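Local atomic coordinates of 5-formaminoimidazole-4-carboxamide-1-(beta)-D-ribofuranosyl 5'-monophosphate synthetase (PDB entry 2R7L), a protein that catalyses the ATP- and formate-dependent formylation of AICAR to FAICAR, a folate-independent step of purine biosynthesis, using magnesium or manganese. Residues L8-F11 with D12-K16; K74-E77 with I78-L82; G340-I343 with A344-I347; V110-F113 with G114-I118. One frame throughout, in Å; residues are numbered along the deposited sequence.

How the contacts relate
All four contacts are local, each within one continuous stretch, so they follow in series along the chain and neither nest nor cross. Contact 1 closes the turn leaving helix 4-11, just ahead of strand 20-24. Contact 2 starts helix 76-84, which packs near that turn: Tyr14 OH lies 3.7 Å from Leu82 O. Contact 4 shapes the loop after helix 101-106, and its Pro111 and Val110 reach Tyr14, Ile10, Gln79 and Leu82. Contact 3, last along the chain on helix 339-353, meets contact 4 through Phe113, whose CD1 is 3.6 Å from Ile347 CG1. Residues 110-113 therefore touch all three other contacts and join the N-terminal region to the C-terminal helix.

Contact 1: residues L8-F11 with D12-K16; sequences LEIF and DKYNK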
loop_
_atom_site.group_PDB
_atom_site.type_symbol
_atom_site.label_atom_id
_atom_site.label_comp_id
_atom_site.label_asym_id
_atom_site.label_seq_id
_atom_site.Cartn_x
_atom_site.Cartn_y
_atom_site.Cartn_z
ATOM N N LEU A 8 6.775 37.302 -5.745
ATOM C CA LEU A 8 8.045 36.579 -5.740
ATOM C C LEU A 8 8.983 37.102 -4.656
ATOM O O LEU A 8 9.700 36.326 -4.020
ATOM C CB LEU A 8 8.719 36.644 -7.109
ATOM C CG LEU A 8 8.069 35.797 -8.208
ATOM C CD1 LEU A 8 8.952 35.739 -9.442
ATOM C CD2 LEU A 8 7.754 34.389 -7.709
ATOM N N GLU A 9 8.961 38.415 -4.441
ATOM C CA GLU A 9 9.799 39.044 -3.429
ATOM C C GLU A 9 9.218 38.897 -2.025
ATOM O O GLU A 9 9.901 39.163 -1.039
ATOM C CB GLU A 9 10.053 40.517 -3.770
ATOM C CG GLU A 9 10.869 40.716 -5.052
ATOM C CD GLU A 9 11.210 42.174 -5.331
ATOM O OE1 GLU A 9 11.454 42.934 -4.365
ATOM O OE2 GLU A 9 11.243 42.558 -6.521
ATOM N N ILE A 10 7.957 38.485 -1.934
ATOM C CA ILE A 10 7.371 38.115 -0.646
ATOM C C ILE A 10 7.795 36.684 -0.320
ATOM O O ILE A 10 8.116 36.355 0.826
ATOM C CB ILE A 10 5.826 38.192 -0.664
ATOM C CG1 ILE A 10 5.351 39.645 -0.767
ATOM C CG2 ILE A 10 5.236 37.554 0.591
ATOM C CD1 ILE A 10 5.469 40.429 0.523
ATOM N N PHE A 11 7.799 35.846 -1.353
ATOM C CA PHE A 11 8.151 34.443 -1.227
ATOM C C PHE A 11 9.656 34.273 -1.047
ATOM O O PHE A 11 10.104 33.305 -0.431
ATOM C CB PHE A 11 7.683 33.670 -2.462
ATOM C CG PHE A 11 7.996 32.201 -2.412
ATOM C CD1 PHE A 11 9.031 31.672 -3.168
ATOM C CD2 PHE A 11 7.261 31.349 -1.599
ATOM C CE1 PHE A 11 9.326 30.314 -3.117
ATOM C CE2 PHE A 11 7.551 29.997 -1.545
ATOM C CZ PHE A 11 8.583 29.479 -2.307
ATOM N N ASP A 12 10.429 35.212 -1.591
ATOM C CA ASP A 12 11.887 35.174 -1.479
ATOM C C ASP A 12 12.356 35.361 -0.043
ATOM O O ASP A 12 13.481 35.009 0.299
ATOM C CB ASP A 12 12.530 36.232 -2.375
ATOM C CG ASP A 12 12.798 35.721 -3.774
ATOM O OD1 ASP A 12 12.879 34.485 -3.953
ATOM O OD2 ASP A 12 12.936 36.556 -4.695
ATOM N N LYS A 13 11.484 35.914 0.793
ATOM C CA LYS A 13 11.801 36.140 2.194
ATOM C C LYS A 13 11.227 35.022 3.053
ATOM O O LYS A 13 11.263 35.081 4.281
ATOM C CB LYS A 13 11.257 37.494 2.649
ATOM C CG LYS A 13 11.734 38.658 1.799
ATOM C CD LYS A 13 11.298 39.995 2.381
ATOM C CE LYS A 13 11.820 41.155 1.544
ATOM N NZ LYS A 13 11.539 42.472 2.183
ATOM N N TYR A 14 10.686 34.006 2.389
ATOM C CA TYR A 14 10.139 32.838 3.067
ATOM C C TYR A 14 11.270 31.892 3.475
ATOM O O TYR A 14 12.280 31.787 2.784
ATOM C CB TYR A 14 9.166 32.104 2.132
ATOM C CG TYR A 14 7.703 32.512 2.240
ATOM C CD1 TYR A 14 7.326 33.724 2.815
ATOM C CD2 TYR A 14 6.700 31.688 1.738
ATOM C CE1 TYR A 14 5.990 34.090 2.906
ATOM C CE2 TYR A 14 5.368 32.049 1.817
ATOM C CZ TYR A 14 5.018 33.247 2.402
ATOM O OH TYR A 14 3.689 33.596 2.482
ATOM N N ASN A 15 11.096 31.214 4.602
ATOM C CA ASN A 15 11.948 30.086 4.961
ATOM C C ASN A 15 11.653 28.900 4.046
ATOM O O ASN A 15 10.685 28.169 4.257
ATOM C CB ASN A 15 11.697 29.699 6.420
ATOM C CG ASN A 15 12.657 28.627 6.923
ATOM O OD1 ASN A 15 13.241 27.870 6.143
ATOM N ND2 ASN A 15 12.812 28.553 8.238
ATOM N N LYS A 16 12.485 28.715 3.024
ATOM C CA LYS A 16 12.246 27.693 1.998
ATOM C C LYS A 16 12.276 26.244 2.499
ATOM O O LYS A 16 12.042 25.318 1.719
ATOM C CB LYS A 16 13.248 27.837 0.850
ATOM C CG LYS A 16 13.378 29.242 0.290
ATOM C CD LYS A 16 12.175 29.646 -0.545
ATOM C CE LYS A 16 12.410 31.003 -1.181
ATOM N NZ LYS A 16 12.840 31.991 -0.153
#
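Helix 4-11 ends in a type I beta turn from Phe11 to Tyr14, where Tyr14 N and Lys16 NZ converge on the Phe11 carbonyl while the two aromatic rings pack obliquely beside it. The last helical bond here runs from Asp12 N to Leu8 O at 2.8 Å. Beyond it the carbonyl of Phe11 takes two donors from different directions. Tyr14 N closes the turn on Phe11 O at 3.0 Å, but from well above the carbonyl plane. Lys16 NZ reaches Phe11 O, also at 3.0 Å, lying in that plane on a lone pair. The same ammonium donates to Tyr14 O at 3.0 Å; the bends of the lysine chain at chi2 and chi4 (-73° and -51°) fold it back over the turn, and CE settles 3.7 Å from Phe11 CE1. The two rings have their planes 57° apart, with Phe11 CD2 and Tyr14 CD2 closing to 3.4 Å. One face of the tyrosine ring instead receives Phe11 CA, a CH-pi contact 4.3 Å from the centroid. Tyr14 OH is bound by Ser87 O, which holds the far end of that ring, while Phe11 also packs on Ile19 and Ile356. An alanine at Phe11 would remove the ring and is likely to leave a gap between Tyr14, the Lys16 methylenes and those two isoleucines, with the tyrosine ring less firmly braced. The pattern is that of a helix C-terminus running into a beta turn, with a lysine folded back onto the carbonyls of Phe11, at the helix end, and Tyr14, in the turn.

Contact 2: residues K74-E77 with I78-L82; sequences KNEE and IQEKL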
loop_
_atom_site.group_PDB
_atom_site.type_symbol
_atom_site.label_atom_id
_atom_site.label_comp_id
_atom_site.label_asym_id
_atom_site.label_seq_id
_atom_site.Cartn_x
_atom_site.Cartn_y
_atom_site.Cartn_z
ATOM N N LYS A 74 -9.321 38.950 4.621
ATOM C CA LYS A 74 -8.675 39.997 3.835
ATOM C C LYS A 74 -7.815 40.885 4.735
ATOM O O LYS A 74 -6.856 41.500 4.275
ATOM C CB LYS A 74 -9.715 40.847 3.102
ATOM C CG LYS A 74 -10.836 41.338 3.996
ATOM C CD LYS A 74 -11.552 42.537 3.400
ATOM C CE LYS A 74 -12.865 42.788 4.120
ATOM N NZ LYS A 74 -12.694 42.721 5.597
ATOM N N ASN A 75 -8.167 40.937 6.018
ATOM C CA ASN A 75 -7.464 41.781 6.985
ATOM C C ASN A 75 -5.959 41.589 6.950
ATOM O O ASN A 75 -5.467 40.476 6.755
ATOM C CB ASN A 75 -7.979 41.532 8.401
ATOM C CG ASN A 75 -9.408 41.980 8.582
ATOM O OD1 ASN A 75 -9.987 42.610 7.699
ATOM N ND2 ASN A 75 -9.991 41.656 9.733
ATOM N N GLU A 76 -5.234 42.683 7.153
ATOM C CA GLU A 76 -3.782 42.664 7.079
ATOM C C GLU A 76 -3.199 41.819 8.206
ATOM O O GLU A 76 -2.096 41.295 8.086
ATOM C CB GLU A 76 -3.231 44.090 7.132
ATOM C CG GLU A 76 -2.313 44.440 5.968
ATOM C CD GLU A 76 -0.990 43.704 6.019
ATOM O OE1 GLU A 76 -0.427 43.570 7.128
ATOM O OE2 GLU A 76 -0.511 43.269 4.948
ATOM N N GLU A 77 -3.949 41.682 9.296
ATOM C CA GLU A 77 -3.531 40.841 10.411
ATOM C C GLU A 77 -3.416 39.377 9.991
ATOM O O GLU A 77 -2.513 38.661 10.430
ATOM C CB GLU A 77 -4.516 40.964 11.574
ATOM C CG GLU A 77 -4.191 40.055 12.751
ATOM C CD GLU A 77 -5.324 39.963 13.760
ATOM O OE1 GLU A 77 -6.245 40.807 13.708
ATOM O OE2 GLU A 77 -5.290 39.044 14.609
ATOM N N ILE A 78 -4.342 38.940 9.140
ATOM C CA ILE A 78 -4.399 37.548 8.706
ATOM C C ILE A 78 -3.356 37.263 7.635
ATOM O O ILE A 78 -2.742 36.198 7.624
ATOM C CB ILE A 78 -5.803 37.176 8.185
ATOM C CG1 ILE A 78 -6.864 37.476 9.251
ATOM C CG2 ILE A 78 -5.852 35.718 7.735
ATOM C CD1 ILE A 78 -6.585 36.855 10.605
ATOM N N GLN A 79 -3.153 38.221 6.736
ATOM C CA GLN A 79 -2.131 38.082 5.711
ATOM C C GLN A 79 -0.746 37.924 6.336
ATOM O O GLN A 79 0.122 37.259 5.769
ATOM C CB GLN A 79 -2.131 39.291 4.782
ATOM C CG GLN A 79 -3.468 39.608 4.142
ATOM C CD GLN A 79 -3.341 40.649 3.049
ATOM O OE1 GLN A 79 -2.369 40.655 2.292
ATOM N NE2 GLN A 79 -4.327 41.535 2.956
ATOM N N GLU A 80 -0.545 38.544 7.497
ATOM C CA GLU A 80 0.751 38.501 8.174
ATOM C C GLU A 80 1.050 37.142 8.779
ATOM O O GLU A 80 2.132 36.595 8.577
ATOM C CB GLU A 80 0.869 39.599 9.238
ATOM C CG GLU A 80 1.883 40.681 8.878
ATOM C CD GLU A 80 3.320 40.184 8.937
ATOM O OE1 GLU A 80 3.690 39.550 9.948
ATOM O OE2 GLU A 80 4.082 40.430 7.977
ATOM N N LYS A 81 0.094 36.605 9.529
ATOM C CA LYS A 81 0.218 35.260 10.063
ATOM C C LYS A 81 0.549 34.265 8.953
ATOM O O LYS A 81 1.414 33.409 9.121
ATOM C CB LYS A 81 -1.067 34.841 10.766
ATOM C CG LYS A 81 -1.513 35.790 11.853
ATOM C CD LYS A 81 -2.684 35.203 12.619
ATOM C CE LYS A 81 -3.173 36.144 13.702
ATOM N NZ LYS A 81 -4.332 35.562 14.427
ATOM N N LEU A 82 -0.133 34.390 7.817
ATOM C CA LEU A 82 0.085 33.486 6.692
ATOM C C LEU A 82 1.487 33.627 6.126
ATOM O O LEU A 82 2.096 32.648 5.689
ATOM C CB LEU A 82 -0.946 33.720 5.584
ATOM C CG LEU A 82 -2.392 33.281 5.828
ATOM C CD1 LEU A 82 -3.286 33.741 4.679
ATOM C CD2 LEU A 82 -2.482 31.771 6.010
#
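Gln79 NE2 donates to Lys74 O at 2.9 Å in a nearly straight bond (161° at the hydrogen), the acceptor lying close to the amide plane. The glutamine thus reaches back past the helix start to the carbonyl ahead of Asn75, which sits at the N-cap position without a side-chain capping bond. With CG beside the backbone N (chi1 -55°) and the chain extended beyond, its CG passes 3.4 Å from Asn75 O. That carbonyl receives Gln79 N at 3.2 Å, the first regular turn, and Glu80 N follows on Glu76 O, also at 3.2 Å. The amide has further partners outside: OE1 accepts from Leu109 N, and NE2 also donates to Ser107 O. Were a leucine to stand in place of Gln79, Lys74 O, Ser107 O and Leu109 N would probably lose these partners, weakening the tie between the helix start and residues 107-109. On the outer side Glu77 and Lys81 run side by side, pointing the same way, in a long salt bridge of 3.6 Å between OE2 and NZ. Glu76 OE2 forms a salt bridge with Arg83 NH2. Ile78 packs on Val67. The chemistry implies a buried amide, bonded through both nitrogen and oxygen, fixing the helix start, whereas the long Glu77-Lys81 pair would be expected to add less.

Contact 3: residues G340-I343 with A344-I347; sequences GQRI and AREI
Arg342 and Glu346 meet because both chains leave the helix with CG anti to the backbone N and then bend at chi2, to 63° in the arginine and 76° in the glutamate. The guanidinium comes end-on: NH1 and NH2 each lie 2.8 Å from Glu346 OE1, so a single oxygen takes both bonds of the salt bridge. The oxygen lies almost in the guanidinium plane, whereas both nitrogens approach from one face of the carboxylate, the two planar groups being turned 51° apart. The remaining polar atoms are engaged elsewhere, Arg342 NE by Glu221 and Glu346 OE2 by Ser214 OG. On the adjacent side of the helix, one residue earlier in each pair, Gln341 NE2 and Arg345 NH2 stand 3.3 Å apart as two donors; both bond to Glu39 OE2, a shared acceptor that probably offsets their closeness. Beneath runs regular i to i+4 bonding, such as Arg345 N to Gln341 O at 2.9 Å. The apolar side carries Ile343 CG2 against Ile347 CD1 at 4.2 Å. Helix 339-353 lies between two sheets: Arg342, Ile343 and Glu346 touch Phe212 of strand 205-214, while Ala344 and Ile347 rest on Ile21 of strand 20-24.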
loop_
_atom_site.group_PDB
_atom_site.type_symbol
_atom_site.label_atom_id
_atom_site.label_comp_id
_atom_site.label_asym_id
_atom_site.label_seq_id
_atom_site.Cartn_x
_atom_site.Cartn_y
_atom_site.Cartn_z
ATOM N N GLY A 340 -6.696 17.877 -4.723
ATOM C CA GLY A 340 -5.906 18.508 -3.661
ATOM C C GLY A 340 -4.463 18.004 -3.568
ATOM O O GLY A 340 -3.532 18.794 -3.348
ATOM N N GLN A 341 -4.268 16.693 -3.727
ATOM C CA GLN A 341 -2.927 16.111 -3.678
ATOM C C GLN A 341 -2.118 16.414 -4.932
ATOM O O GLN A 341 -0.894 16.551 -4.868
ATOM C CB GLN A 341 -2.959 14.590 -3.454
ATOM C CG GLN A 341 -1.551 14.026 -3.235
ATOM C CD GLN A 341 -1.512 12.549 -2.925
ATOM O OE1 GLN A 341 -2.539 11.866 -2.931
ATOM N NE2 GLN A 341 -0.308 12.040 -2.652
ATOM N N ARG A 342 -2.806 16.490 -6.068
ATOM C CA ARG A 342 -2.189 16.875 -7.338
ATOM C C ARG A 342 -1.687 18.320 -7.316
ATOM O O ARG A 342 -0.643 18.633 -7.888
ATOM C CB ARG A 342 -3.171 16.689 -8.495
ATOM C CG ARG A 342 -2.577 17.016 -9.863
ATOM C CD ARG A 342 -1.440 16.083 -10.191
ATOM N NE ARG A 342 -0.657 16.493 -11.359
ATOM C CZ ARG A 342 0.382 17.323 -11.310
ATOM N NH1 ARG A 342 0.758 17.861 -10.148
ATOM N NH2 ARG A 342 1.039 17.630 -12.427
ATOM N N ILE A 343 -2.433 19.196 -6.658
ATOM C CA ILE A 343 -1.989 20.576 -6.458
ATOM C C ILE A 343 -0.715 20.589 -5.594
ATOM O O ILE A 343 0.303 21.159 -5.986
ATOM C CB ILE A 343 -3.103 21.430 -5.805
ATOM C CG1 ILE A 343 -4.241 21.676 -6.807
ATOM C CG2 ILE A 343 -2.550 22.748 -5.265
ATOM C CD1 ILE A 343 -5.541 22.107 -6.165
ATOM N N ALA A 344 -0.780 19.924 -4.441
ATOM C CA ALA A 344 0.338 19.847 -3.491
ATOM C C ALA A 344 1.614 19.312 -4.129
ATOM O O ALA A 344 2.705 19.797 -3.858
ATOM C CB ALA A 344 -0.040 19.002 -2.310
ATOM N N ARG A 345 1.462 18.316 -4.988
ATOM C CA ARG A 345 2.584 17.719 -5.666
ATOM C C ARG A 345 3.269 18.713 -6.600
ATOM O O ARG A 345 4.496 18.776 -6.648
ATOM C CB ARG A 345 2.122 16.489 -6.445
ATOM C CG ARG A 345 3.163 15.942 -7.387
ATOM C CD ARG A 345 2.798 14.534 -7.777
ATOM N NE ARG A 345 2.447 13.764 -6.589
ATOM C CZ ARG A 345 1.767 12.623 -6.605
ATOM N NH1 ARG A 345 1.347 12.114 -7.756
ATOM N NH2 ARG A 345 1.496 12.002 -5.466
ATOM N N GLU A 346 2.477 19.480 -7.345
ATOM C CA GLU A 346 3.028 20.487 -8.242
ATOM C C GLU A 346 3.804 21.493 -7.407
ATOM O O GLU A 346 4.870 21.942 -7.801
ATOM C CB GLU A 346 1.930 21.179 -9.063
ATOM C CG GLU A 346 2.421 21.855 -10.370
ATOM C CD GLU A 346 2.711 20.860 -11.481
ATOM O OE1 GLU A 346 2.653 19.632 -11.227
ATOM O OE2 GLU A 346 2.997 21.297 -12.621
ATOM N N ILE A 347 3.274 21.834 -6.242
ATOM C CA ILE A 347 3.984 22.731 -5.344
ATOM C C ILE A 347 5.299 22.088 -4.882
ATOM O O ILE A 347 6.359 22.712 -4.963
ATOM C CB ILE A 347 3.109 23.166 -4.156
ATOM C CG1 ILE A 347 1.903 23.980 -4.666
ATOM C CG2 ILE A 347 3.920 24.001 -3.182
ATOM C CD1 ILE A 347 0.918 24.425 -3.577
#

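Contact 4: residues V110-F113 with G114-I118; sequences VPMF and GNRRI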
loop_
_atom_site.group_PDB
_atom_site.type_symbol
_atom_site.label_atom_id
_atom_site.label_comp_id
_atom_site.label_asym_id
_atom_site.label_seq_id
_atom_site.Cartn_x
_atom_site.Cartn_y
_atom_site.Cartn_z
ATOM N N VAL A 110 -0.168 37.591 -0.283
ATOM C CA VAL A 110 0.291 36.271 0.133
ATOM C C VAL A 110 0.450 35.437 -1.122
ATOM O O VAL A 110 -0.416 35.467 -1.990
ATOM C CB VAL A 110 -0.715 35.585 1.074
ATOM C CG1 VAL A 110 -0.091 34.347 1.727
ATOM C CG2 VAL A 110 -1.193 36.553 2.136
ATOM N N PRO A 111 1.576 34.713 -1.246
ATOM C CA PRO A 111 1.773 33.864 -2.414
ATOM C C PRO A 111 0.567 32.952 -2.614
ATOM O O PRO A 111 -0.019 32.481 -1.640
ATOM C CB PRO A 111 3.015 33.054 -2.045
ATOM C CG PRO A 111 3.769 33.944 -1.127
ATOM C CD PRO A 111 2.725 34.658 -0.324
ATOM N N MET A 112 0.191 32.720 -3.864
ATOM C CA MET A 112 -1.044 32.000 -4.155
ATOM C C MET A 112 -0.808 31.059 -5.313
ATOM O O MET A 112 -0.255 31.460 -6.329
ATOM C CB MET A 112 -2.164 32.982 -4.507
ATOM C CG MET A 112 -3.500 32.675 -3.841
ATOM S SD MET A 112 -4.824 33.795 -4.358
ATOM C CE MET A 112 -4.781 33.513 -6.134
ATOM N N PHE A 113 -1.211 29.801 -5.155
ATOM C CA PHE A 113 -1.083 28.838 -6.240
ATOM C C PHE A 113 -2.071 29.183 -7.356
ATOM O O PHE A 113 -3.251 29.397 -7.096
ATOM C CB PHE A 113 -1.335 27.414 -5.728
ATOM C CG PHE A 113 -1.169 26.358 -6.782
ATOM C CD1 PHE A 113 0.091 25.881 -7.111
ATOM C CD2 PHE A 113 -2.269 25.848 -7.451
ATOM C CE1 PHE A 113 0.252 24.909 -8.086
ATOM C CE2 PHE A 113 -2.117 24.879 -8.428
ATOM C CZ PHE A 113 -0.853 24.401 -8.741
ATOM N N GLY A 114 -1.585 29.238 -8.592
ATOM C CA GLY A 114 -2.431 29.557 -9.735
ATOM C C GLY A 114 -2.158 30.905 -10.388
ATOM O O GLY A 114 -1.248 31.637 -9.984
ATOM N N ASN A 115 -2.952 31.225 -11.407
ATOM C CA ASN A 115 -2.829 32.488 -12.133
ATOM C C ASN A 115 -3.839 33.493 -11.596
ATOM O O ASN A 115 -5.026 33.418 -11.893
ATOM C CB ASN A 115 -3.005 32.267 -13.642
ATOM C CG ASN A 115 -3.052 33.570 -14.426
ATOM O OD1 ASN A 115 -3.025 34.648 -13.847
ATOM N ND2 ASN A 115 -3.126 33.470 -15.751
ATOM N N ARG A 116 -3.345 34.427 -10.792
ATOM C CA ARG A 116 -4.169 35.391 -10.070
ATOM C C ARG A 116 -5.052 36.248 -10.979
ATOM O O ARG A 116 -6.190 36.558 -10.630
ATOM C CB ARG A 116 -3.256 36.309 -9.262
ATOM C CG ARG A 116 -3.886 36.931 -8.053
ATOM C CD ARG A 116 -2.897 37.877 -7.413
ATOM N NE ARG A 116 -3.141 38.039 -5.985
ATOM C CZ ARG A 116 -2.394 37.491 -5.035
ATOM N NH1 ARG A 116 -1.345 36.743 -5.360
ATOM N NH2 ARG A 116 -2.693 37.695 -3.760
ATOM N N ARG A 117 -4.515 36.640 -12.130
ATOM C CA ARG A 117 -5.228 37.516 -13.055
ATOM C C ARG A 117 -6.461 36.827 -13.646
ATOM O O ARG A 117 -7.488 37.462 -13.884
ATOM C CB ARG A 117 -4.301 37.968 -14.192
ATOM C CG ARG A 117 -3.063 38.758 -13.764
ATOM C CD ARG A 117 -3.386 40.199 -13.364
ATOM N NE ARG A 117 -3.510 40.354 -11.916
ATOM C CZ ARG A 117 -3.775 41.503 -11.298
ATOM N NH1 ARG A 117 -3.952 42.618 -11.999
ATOM N NH2 ARG A 117 -3.868 41.534 -9.974
ATOM N N ILE A 118 -6.357 35.520 -13.865
ATOM C CA ILE A 118 -7.382 34.785 -14.594
ATOM C C ILE A 118 -8.617 34.475 -13.753
ATOM O O ILE A 118 -9.631 34.017 -14.272
ATOM C CB ILE A 118 -6.814 33.502 -15.237
ATOM C CG1 ILE A 118 -7.603 33.149 -16.495
ATOM C CG2 ILE A 118 -6.778 32.351 -14.236
ATOM C CD1 ILE A 118 -7.125 31.908 -17.182
#
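Met112 and Arg116 cross at about a right angle, the thioether lying over one face of the guanidinium while Val110 O lies at its edge. Met112 SD is 4.5 Å from Arg116 CZ, and Met112 CB comes to 3.9 Å from Arg116 NH1. Further down, Met112 CE touches the aliphatic part of the arginine, 4.0 Å from Arg116 CG; the turn of the thioether at chi3 (58°) helps bring the methyl there. In the guanidinium plane, Val110 O is 3.6 Å from Arg116 NH2, an in-plane approach without a hydrogen bond. The firm polar partners are outside: NH1 forms a salt bridge with the C-terminal carboxylate of Ser361, and NE donates to Val104 O. Between these residues in the chain, Gly114 takes phi 111° and psi -178°, angles at which a CB would be jammed against Phe113 O. Phe113 packs its ring on Ile343 and Ile347 of helix 339-353. Asn115 OD1 then accepts weakly from Arg117 N at 3.0 Å, near the start of a helical turn. With Pro111 and Phe113 both backbone-bonded to Val89, the arrangement is an extended segment running along the edge of the Rossmann-like N-terminal sheet of an ATP-grasp enzyme.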